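Local coordinates for protein enoyl-CoA hydratase (PDB 3T3W) that probably hydrates enoyl-CoA thioesters in lipid metabolism, at residues L93-L107 with Q246-M260. Sequence-based numbering, arbitrary orientation. Where two conformers were deposited one is given.
Sequences LTLEFIYAHESRRYL and QSVFDIHQTGHGNAM. With ZN (zinc ion), chain T.
Glu102 meets His252 and His256 at a zinc ion between antiparallel helices 95-115 and 241-263. Its carboxylate is bidentate: OE1 lies 2.2 Å and OE2 2.1 Å from the metal. The NE2 atoms of His252 and His256 bind at 2.1 Å. Glu163 and a water complete the site. Glu102 CG is anti to its carbonyl carbon (chi1 -68°) and the chain beyond extended, carrying the carboxylate across to the facing helix.

Second-shell bonds support these ligands. Gln253 NE2 donates to Glu102 OE2 over 2.8 Å, on the anti side but tilted well out of the carboxylate plane, bent to 134°. Gln253 OE1 is buried beside Leu95 CD1 (3.6 Å) with no polar partner. His252 ND1 hydrogen-bonds to Gly161 O and His256 ND1 to Pro266 O; with zinc at NE2, each bond limits its ring's rotation. Ile98 CG2 lies over one His256 face.

Phe249 turns its edge to the face of Tyr99, planes at 79°, and Leu107 CD2 covers one Phe249 face. Tyr99 OH donates to the syn side of Asp250 OD1 at 2.5 Å. Asp250 OD2 pairs with Arg230 of another subunit. Met260 SD packs on Ile98 CD1 at 3.5 Å. Leu95 and Glu102 from one helix and Phe249 and Gln253 from the other pack knobs-into-holes, joining two parts of the enoyl-CoA hydratase/isomerase region.

The carboxylates of Glu102 and Glu163 would offset the zinc charge, and the metal probably polarises its water.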
ATOM      1  N   LEU F  93      21.181 -29.289  11.760  1.00 30.75           N
ATOM      2  CA  LEU F  93      20.130 -28.272  11.875  1.00 27.26           C
ATOM      3  C   LEU F  93      20.336 -27.193  10.820  1.00 23.92           C
ATOM      4  O   LEU F  93      21.423 -26.632  10.725  1.00 23.54           O
ATOM      5  CB  LEU F  93      20.156 -27.627  13.247  1.00 28.56           C
ATOM      6  CG  LEU F  93      19.079 -26.597  13.538  1.00 29.04           C
ATOM      7  CD1 LEU F  93      17.708 -27.230  13.334  1.00 29.58           C
ATOM      8  CD2 LEU F  93      19.257 -26.084  14.957  1.00 32.75           C
ATOM      9  N   THR F  94      19.284 -26.891  10.050  1.00 18.94           N
ATOM     10  CA  THR F  94      19.399 -25.986   8.915  1.00 16.69           C
ATOM     11  C   THR F  94      18.405 -24.837   9.087  1.00 14.09           C
ATOM     12  O   THR F  94      17.374 -24.977   9.774  1.00 13.82           O
ATOM     13  CB  THR F  94      19.096 -26.697   7.576  1.00 17.19           C
ATOM     14  OG1 THR F  94      17.717 -27.130   7.564  1.00 17.47           O
ATOM     15  CG2 THR F  94      20.109 -27.890   7.307  1.00 18.66           C
ATOM     16  N   LEU F  95      18.670 -23.699   8.461  1.00 12.69           N
ATOM     17  CA  LEU F  95      17.703 -22.623   8.509  1.00 12.00           C
ATOM     18  C   LEU F  95      16.368 -23.049   7.884  1.00 12.05           C
ATOM     19  O   LEU F  95      15.318 -22.592   8.325  1.00 11.27           O
ATOM     20  CB  LEU F  95      18.223 -21.325   7.867  1.00 11.54           C
ATOM     21  CG  LEU F  95      17.344 -20.092   8.036  1.00 11.24           C
ATOM     22  CD1 LEU F  95      17.065 -19.721   9.505  1.00 10.95           C
ATOM     23  CD2 LEU F  95      17.965 -18.884   7.340  1.00 10.95           C
ATOM     24  N   GLU F  96      16.399 -23.885   6.847  1.00 12.42           N
ATOM     25  CA  GLU F  96      15.157 -24.345   6.205  1.00 13.36           C
ATOM     26  C   GLU F  96      14.207 -25.001   7.227  1.00 12.77           C
ATOM     27  O   GLU F  96      12.980 -24.785   7.223  1.00 12.23           O
ATOM     28  CB  GLU F  96      15.497 -25.311   5.058  1.00 14.86           C
ATOM     29  CG  GLU F  96      14.307 -26.093   4.501  1.00 16.53           C
ATOM     30  CD  GLU F  96      14.643 -27.098   3.402  1.00 18.78           C
ATOM     31  OE1 GLU F  96      15.777 -27.585   3.309  1.00 19.29           O
ATOM     32  OE2 GLU F  96      13.715 -27.427   2.631  1.00 21.86           O
ATOM     33  N   PHE F  97      14.791 -25.801   8.101  1.00 12.82           N
ATOM     34  CA  PHE F  97      14.064 -26.539   9.127  1.00 13.51           C
ATOM     35  C   PHE F  97      13.447 -25.580  10.144  1.00 12.67           C
ATOM     36  O   PHE F  97      12.261 -25.681  10.466  1.00 12.02           O
ATOM     37  CB  PHE F  97      15.006 -27.558   9.792  1.00 15.00           C
ATOM     38  CG  PHE F  97      14.349 -28.364  10.886  1.00 16.03           C
ATOM     39  CD1 PHE F  97      13.835 -29.621  10.611  1.00 18.14           C
ATOM     40  CD2 PHE F  97      14.300 -27.882  12.176  1.00 17.22           C
ATOM     41  CE1 PHE F  97      13.259 -30.403  11.620  1.00 18.95           C
ATOM     42  CE2 PHE F  97      13.693 -28.633  13.195  1.00 18.34           C
ATOM     43  CZ  PHE F  97      13.176 -29.893  12.908  1.00 18.98           C
ATOM     44  N   ILE F  98      14.237 -24.613  10.620  1.00 11.42           N
ATOM     45  CA  ILE F  98      13.748 -23.621  11.577  1.00 11.27           C
ATOM     46  C   ILE F  98      12.646 -22.763  10.928  1.00 10.42           C
ATOM     47  O   ILE F  98      11.593 -22.520  11.524  1.00  9.72           O
ATOM     48  CB  ILE F  98      14.871 -22.682  12.078  1.00 12.21           C
ATOM     49  CG1 ILE F  98      15.890 -23.465  12.916  1.00 13.51           C
ATOM     50  CG2 ILE F  98      14.280 -21.557  12.914  1.00 11.91           C
ATOM     51  CD1 ILE F  98      17.249 -22.833  12.856  1.00 15.76           C
ATOM     52  N   TYR F  99      12.891 -22.338   9.691  1.00  9.93           N
ATOM     53  CA  TYR F  99      11.937 -21.522   8.934  1.00 10.07           C
ATOM     54  C   TYR F  99      10.597 -22.250   8.793  1.00  9.90           C
ATOM     55  O   TYR F  99       9.543 -21.670   9.050  1.00  9.89           O
ATOM     56  CB  TYR F  99      12.531 -21.206   7.537  1.00 10.22           C
ATOM     57  CG  TYR F  99      11.831 -20.103   6.757  1.00 10.01           C
ATOM     58  CD1 TYR F  99      12.416 -18.848   6.620  1.00 10.04           C
ATOM     59  CD2 TYR F  99      10.591 -20.317   6.140  1.00 10.25           C
ATOM     60  CE1 TYR F  99      11.758 -17.833   5.974  1.00  9.68           C
ATOM     61  CE2 TYR F  99       9.923 -19.294   5.481  1.00 10.04           C
ATOM     62  CZ  TYR F  99      10.522 -18.072   5.379  1.00  9.92           C
ATOM     63  OH  TYR F  99       9.877 -17.064   4.717  1.00  9.66           O
ATOM     64  N   ALA F 100      10.635 -23.532   8.388  1.00 10.13           N
ATOM     65  CA  ALA F 100       9.437 -24.300   8.188  1.00 10.29           C
ATOM     66  C   ALA F 100       8.666 -24.427   9.494  1.00 10.49           C
ATOM     67  O   ALA F 100       7.436 -24.224   9.524  1.00 10.45           O
ATOM     68  CB  ALA F 100       9.780 -25.692   7.645  1.00 10.69           C
ATOM     69  N   HIS F 101       9.339 -24.811  10.578  1.00 10.98           N
ATOM     70  CA  HIS F 101       8.607 -25.065  11.813  0.70 11.21           C
ATOM     71  C   HIS F 101       8.055 -23.777  12.427  1.00 10.77           C
ATOM     72  O   HIS F 101       6.918 -23.748  12.935  1.00 11.13           O
ATOM     73  CB  HIS F 101       9.496 -25.844  12.758  0.70 12.19           C
ATOM     74  CG  HIS F 101       9.539 -27.319  12.454  0.70 13.32           C
ATOM     75  ND1 HIS F 101      10.461 -27.873  11.628  0.70 14.59           N
ATOM     76  CD2 HIS F 101       8.679 -28.344  12.820  0.70 13.78           C
ATOM     77  CE1 HIS F 101      10.211 -29.209  11.523  0.70 14.59           C
ATOM     78  NE2 HIS F 101       9.147 -29.490  12.254  0.70 14.55           N
ATOM     79  N   GLU F 102       8.821 -22.702  12.376  1.00 10.16           N
ATOM     80  CA  GLU F 102       8.347 -21.435  12.940  1.00  9.99           C
ATOM     81  C   GLU F 102       7.240 -20.859  12.057  1.00  9.88           C
ATOM     82  O   GLU F 102       6.298 -20.219  12.567  1.00  9.78           O
ATOM     83  CB  GLU F 102       9.499 -20.435  13.061  1.00  9.78           C
ATOM     84  CG  GLU F 102      10.544 -20.830  14.118  1.00  9.63           C
ATOM     85  CD  GLU F 102      11.345 -19.651  14.661  1.00  9.45           C
ATOM     86  OE1 GLU F 102      11.911 -19.811  15.798  1.00  9.33           O
ATOM     87  OE2 GLU F 102      11.413 -18.578  13.999  1.00  9.08           O
ATOM     88  N   SER F 103       7.314 -21.082  10.748  1.00 10.42           N
ATOM     89  CA  SER F 103       6.266 -20.546   9.880  1.00 11.23           C
ATOM     90  C   SER F 103       4.907 -21.168  10.211  1.00 11.62           C
ATOM     91  O   SER F 103       3.871 -20.506  10.071  1.00 12.43           O
ATOM     92  CB  SER F 103       6.586 -20.617   8.378  1.00 12.42           C
ATOM     93  OG  SER F 103       6.522 -21.925   7.914  1.00 14.06           O
ATOM     94  N   ARG F 104       4.906 -22.415  10.647  1.00 12.17           N
ATOM     95  CA  ARG F 104       3.683 -23.116  10.983  1.00 14.16           C
ATOM     96  C   ARG F 104       3.194 -22.738  12.381  1.00 13.44           C
ATOM     97  O   ARG F 104       2.105 -22.163  12.560  1.00 13.55           O
ATOM     98  CB  ARG F 104       3.906 -24.633  10.881  1.00 17.01           C
ATOM     99  CG  ARG F 104       2.680 -25.461  11.260  1.00 22.56           C
ATOM    100  CD  ARG F 104       3.008 -26.949  11.400  1.00 28.90           C
ATOM    101  NE  ARG F 104       1.916 -27.660  12.088  1.00 34.79           N
ATOM    102  CZ  ARG F 104       1.989 -28.906  12.549  1.00 41.29           C
ATOM    103  NH1 ARG F 104       3.115 -29.611  12.405  1.00 46.37           N
ATOM    104  NH2 ARG F 104       0.931 -29.460  13.156  1.00 44.42           N
ATOM    105  N   ARG F 105       3.979 -23.029  13.399  1.00 13.13           N
ATOM    106  CA  ARG F 105       3.415 -22.913  14.768  1.00 12.97           C
ATOM    107  C   ARG F 105       3.450 -21.513  15.385  1.00 12.63           C
ATOM    108  O   ARG F 105       2.727 -21.251  16.344  1.00 12.70           O
ATOM    109  CB  ARG F 105       4.094 -23.890  15.710  1.00 14.17           C
ATOM    110  CG  ARG F 105       3.793 -25.327  15.345  1.00 15.44           C
ATOM    111  CD  ARG F 105       4.288 -26.227  16.472  1.00 17.52           C
ATOM    112  NE  ARG F 105       3.829 -27.598  16.362  1.00 18.63           N
ATOM    113  CZ  ARG F 105       4.489 -28.596  15.796  1.00 22.73           C
ATOM    114  NH1 ARG F 105       5.669 -28.390  15.211  1.00 24.27           N
ATOM    115  NH2 ARG F 105       3.975 -29.835  15.861  1.00 25.91           N
ATOM    116  N   TYR F 106       4.284 -20.629  14.850  1.00 11.31           N
ATOM    117  CA  TYR F 106       4.352 -19.291  15.341  1.00 10.93           C
ATOM    118  C   TYR F 106       3.498 -18.418  14.391  1.00 11.67           C
ATOM    119  O   TYR F 106       2.371 -18.003  14.744  1.00 12.15           O
ATOM    120  CB  TYR F 106       5.807 -18.855  15.499  1.00 10.84           C
ATOM    121  CG  TYR F 106       6.621 -19.723  16.475  1.00 11.23           C
ATOM    122  CD1 TYR F 106       5.984 -20.430  17.500  1.00 11.02           C
ATOM    123  CD2 TYR F 106       8.020 -19.781  16.409  1.00 10.72           C
ATOM    124  CE1 TYR F 106       6.723 -21.188  18.383  1.00 11.48           C
ATOM    125  CE2 TYR F 106       8.761 -20.528  17.305  1.00 11.23           C
ATOM    126  CZ  TYR F 106       8.097 -21.238  18.283  1.00 12.19           C
ATOM    127  OH  TYR F 106       8.804 -21.995  19.206  1.00 12.65           O
ATOM    128  N   LEU F 107       3.932 -18.266  13.158  1.00 11.34           N
ATOM    129  CA  LEU F 107       3.277 -17.307  12.250  1.00 11.22           C
ATOM    130  C   LEU F 107       1.870 -17.730  11.799  1.00 10.92           C
ATOM    131  O   LEU F 107       0.894 -16.965  11.962  1.00 10.28           O
ATOM    132  CB  LEU F 107       4.159 -17.079  11.032  1.00 11.57           C
ATOM    133  CG  LEU F 107       3.743 -15.931  10.106  1.00 12.99           C
ATOM    134  CD1 LEU F 107       3.834 -14.619  10.846  1.00 14.55           C
ATOM    135  CD2 LEU F 107       4.631 -15.895   8.876  1.00 13.85           C
ATOM    136  N   GLN F 246       4.324 -10.711   7.117  1.00  6.75           N
ATOM    137  CA  GLN F 246       5.109 -11.599   6.282  1.00  7.16           C
ATOM    138  C   GLN F 246       6.543 -11.075   6.080  1.00  7.22           C
ATOM    139  O   GLN F 246       7.535 -11.857   6.143  1.00  7.22           O
ATOM    140  CB  GLN F 246       4.392 -11.874   4.957  1.00  7.69           C
ATOM    141  CG  GLN F 246       3.046 -12.596   5.063  1.00  8.11           C
ATOM    142  CD  GLN F 246       3.137 -13.964   5.695  1.00  8.54           C
ATOM    143  OE1 GLN F 246       4.159 -14.656   5.591  1.00  8.83           O
ATOM    144  NE2 GLN F 246       2.035 -14.396   6.335  1.00  8.75           N
ATOM    145  N   SER F 247       6.673  -9.763   5.857  1.00  7.13           N
ATOM    146  CA  SER F 247       7.978  -9.158   5.669  0.50  7.06           C
ATOM    147  C   SER F 247       8.867  -9.351   6.883  1.00  7.06           C
ATOM    148  O   SER F 247      10.058  -9.740   6.751  1.00  6.88           O
ATOM    149  CB  SER F 247       7.833  -7.673   5.333  0.50  7.02           C
ATOM    150  OG  SER F 247       9.011  -7.159   4.771  0.50  6.73           O
ATOM    151  N   VAL F 248       8.326  -9.087   8.072  1.00  6.86           N
ATOM    152  CA  VAL F 248       9.145  -9.138   9.269  1.00  6.75           C
ATOM    153  C   VAL F 248       9.498 -10.576   9.625  1.00  7.01           C
ATOM    154  O   VAL F 248      10.569 -10.844  10.166  1.00  6.98           O
ATOM    155  CB  VAL F 248       8.518  -8.351  10.453  1.00  6.73           C
ATOM    156  CG1 VAL F 248       9.451  -8.430  11.659  1.00  6.71           C
ATOM    157  CG2 VAL F 248       8.312  -6.878  10.039  1.00  6.53           C
ATOM    158  N   PHE F 249       8.664 -11.529   9.247  1.00  7.21           N
ATOM    159  CA  PHE F 249       9.007 -12.934   9.470  1.00  7.56           C
ATOM    160  C   PHE F 249      10.351 -13.271   8.817  1.00  7.72           C
ATOM    161  O   PHE F 249      11.216 -13.864   9.447  1.00  7.70           O
ATOM    162  CB  PHE F 249       7.897 -13.878   8.997  1.00  7.80           C
ATOM    163  CG  PHE F 249       8.194 -15.316   9.275  1.00  8.29           C
ATOM    164  CD1 PHE F 249       8.092 -15.813  10.551  1.00  8.53           C
ATOM    165  CD2 PHE F 249       8.640 -16.151   8.279  1.00  8.55           C
ATOM    166  CE1 PHE F 249       8.350 -17.139  10.823  1.00  8.81           C
ATOM    167  CE2 PHE F 249       8.923 -17.512   8.553  1.00  8.93           C
ATOM    168  CZ  PHE F 249       8.760 -17.985   9.842  1.00  9.24           C
ATOM    169  N   ASP F 250      10.564 -12.826   7.586  1.00  7.90           N
ATOM    170  CA  ASP F 250      11.851 -13.035   6.950  1.00  8.47           C
ATOM    171  C   ASP F 250      13.000 -12.279   7.657  1.00  8.03           C
ATOM    172  O   ASP F 250      14.104 -12.827   7.783  1.00  7.86           O
ATOM    173  CB  ASP F 250      11.823 -12.696   5.453  1.00  9.10           C
ATOM    174  CG  ASP F 250      10.872 -13.620   4.699  1.00  9.88           C
ATOM    175  OD1 ASP F 250      11.137 -14.868   4.754  1.00 10.48           O
ATOM    176  OD2 ASP F 250       9.845 -13.121   4.135  1.00  9.84           O
ATOM    177  N   ILE F 251      12.742 -11.058   8.110  1.00  7.75           N
ATOM    178  CA  ILE F 251      13.753 -10.324   8.909  1.00  7.70           C
ATOM    179  C   ILE F 251      14.153 -11.151  10.168  1.00  7.81           C
ATOM    180  O   ILE F 251      15.334 -11.313  10.490  1.00  8.52           O
ATOM    181  CB  ILE F 251      13.237  -8.919   9.261  1.00  7.55           C
ATOM    182  CG1 ILE F 251      13.084  -8.076   7.991  1.00  7.55           C
ATOM    183  CG2 ILE F 251      14.133  -8.230  10.338  1.00  7.55           C
ATOM    184  CD1 ILE F 251      12.279  -6.773   8.123  1.00  7.52           C
ATOM    185  N   HIS F 252      13.152 -11.664  10.870  1.00  7.56           N
ATOM    186  CA  HIS F 252      13.350 -12.529  12.024  1.00  7.85           C
ATOM    187  C   HIS F 252      14.211 -13.725  11.652  1.00  8.04           C
ATOM    188  O   HIS F 252      15.186 -14.050  12.355  1.00  8.28           O
ATOM    189  CB  HIS F 252      12.000 -12.916  12.571  1.00  7.60           C
ATOM    190  CG  HIS F 252      12.072 -13.886  13.728  1.00  7.90           C
ATOM    191  ND1 HIS F 252      11.920 -13.492  15.014  1.00  7.88           N
ATOM    192  CD2 HIS F 252      12.272 -15.266  13.753  1.00  8.03           C
ATOM    193  CE1 HIS F 252      12.051 -14.569  15.827  1.00  8.23           C
ATOM    194  NE2 HIS F 252      12.280 -15.653  15.067  1.00  8.09           N
ATOM    195  N   GLN F 253      13.922 -14.344  10.526  1.00  8.27           N
ATOM    196  CA  GLN F 253      14.684 -15.498  10.083  1.00  8.87           C
ATOM    197  C   GLN F 253      16.143 -15.171   9.725  1.00  8.94           C
ATOM    198  O   GLN F 253      17.030 -16.021   9.872  1.00  9.54           O
ATOM    199  CB  GLN F 253      13.944 -16.213   8.938  1.00  9.13           C
ATOM    200  CG  GLN F 253      12.622 -16.843   9.365  1.00  9.24           C
ATOM    201  CD  GLN F 253      12.757 -17.907  10.433  1.00  9.89           C
ATOM    202  OE1 GLN F 253      13.748 -18.621  10.474  1.00 11.58           O
ATOM    203  NE2 GLN F 253      11.793 -17.977  11.338  1.00 10.37           N
ATOM    204  N   THR F 254      16.428 -13.959   9.248  1.00  9.04           N
ATOM    205  CA  THR F 254      17.841 -13.591   9.030  1.00  9.27           C
ATOM    206  C   THR F 254      18.595 -13.584  10.376  1.00  9.51           C
ATOM    207  O   THR F 254      19.832 -13.742  10.396  1.00  9.81           O
ATOM    208  CB  THR F 254      18.063 -12.227   8.314  1.00  9.37           C
ATOM    209  OG1 THR F 254      17.647 -11.129   9.165  1.00  9.17           O
ATOM    210  CG2 THR F 254      17.335 -12.219   6.961  1.00  9.03           C
ATOM    211  N   GLY F 255      17.874 -13.366  11.478  1.00  9.33           N
ATOM    212  CA  GLY F 255      18.491 -13.440  12.820  1.00  9.57           C
ATOM    213  C   GLY F 255      18.934 -14.826  13.137  1.00  9.55           C
ATOM    214  O   GLY F 255      20.084 -15.084  13.585  1.00  9.91           O
ATOM    215  N   HIS F 256      18.036 -15.760  12.877  1.00 10.05           N
ATOM    216  CA  HIS F 256      18.387 -17.163  13.044  1.00 10.34           C
ATOM    217  C   HIS F 256      19.529 -17.555  12.150  1.00 10.78           C
ATOM    218  O   HIS F 256      20.430 -18.290  12.586  1.00 10.61           O
ATOM    219  CB  HIS F 256      17.225 -18.103  12.757  1.00 10.40           C
ATOM    220  CG  HIS F 256      16.156 -18.084  13.803  1.00 10.86           C
ATOM    221  ND1 HIS F 256      16.423 -18.372  15.116  1.00 11.79           N
ATOM    222  CD2 HIS F 256      14.810 -17.792  13.737  1.00 10.37           C
ATOM    223  CE1 HIS F 256      15.284 -18.296  15.817  1.00 12.11           C
ATOM    224  NE2 HIS F 256      14.293 -17.956  14.990  1.00 10.65           N
ATOM    225  N   GLY F 257      19.491 -17.106  10.893  1.00 10.48           N
ATOM    226  CA  GLY F 257      20.554 -17.386   9.950  1.00 11.11           C
ATOM    227  C   GLY F 257      21.892 -16.878  10.443  1.00 11.21           C
ATOM    228  O   GLY F 257      22.930 -17.574  10.389  1.00 11.97           O
ATOM    229  N   ASN F 258      21.891 -15.678  10.983  1.00 11.16           N
ATOM    230  CA  ASN F 258      23.142 -15.161  11.498  1.00 11.60           C
ATOM    231  C   ASN F 258      23.638 -15.889  12.748  1.00 12.69           C
ATOM    232  O   ASN F 258      24.847 -16.194  12.878  1.00 14.46           O
ATOM    233  CB  ASN F 258      23.042 -13.683  11.799  1.00 11.08           C
ATOM    234  CG  ASN F 258      24.385 -13.071  12.126  1.00 11.45           C
ATOM    235  OD1 ASN F 258      25.293 -13.140  11.327  1.00 11.60           O
ATOM    236  ND2 ASN F 258      24.504 -12.461  13.310  1.00 11.49           N
ATOM    237  N   ALA F 259      22.738 -16.179  13.669  1.00 13.41           N
ATOM    238  CA  ALA F 259      23.099 -16.875  14.931  1.00 14.93           C
ATOM    239  C   ALA F 259      23.706 -18.232  14.618  1.00 16.54           C
ATOM    240  O   ALA F 259      24.722 -18.636  15.222  1.00 17.08           O
ATOM    241  CB  ALA F 259      21.870 -17.037  15.812  1.00 14.99           C
ATOM    242  N   MET F 260      23.140 -18.917  13.619  1.00 17.33           N
ATOM    243  CA  MET F 260      23.693 -20.225  13.189  1.00 19.51           C
ATOM    244  C   MET F 260      25.073 -20.080  12.555  1.00 21.17           C
ATOM    245  O   MET F 260      25.974 -20.919  12.804  1.00 22.26           O
ATOM    246  CB  MET F 260      22.763 -20.943  12.226  1.00 20.76           C
ATOM    247  CG  MET F 260      21.432 -21.288  12.838  1.00 23.97           C
ATOM    248  SD  MET F 260      20.343 -21.986  11.580  1.00 29.80           S
ATOM    249  CE  MET F 260      20.838 -23.661  11.915  1.00 28.96           C
TER
HETATM  250 ZN    ZN T 301      12.320 -17.637  15.663  1.00 11.01          ZN
HETATM  251  O   HOH W   1      12.952 -17.196  17.631  1.00 11.42           O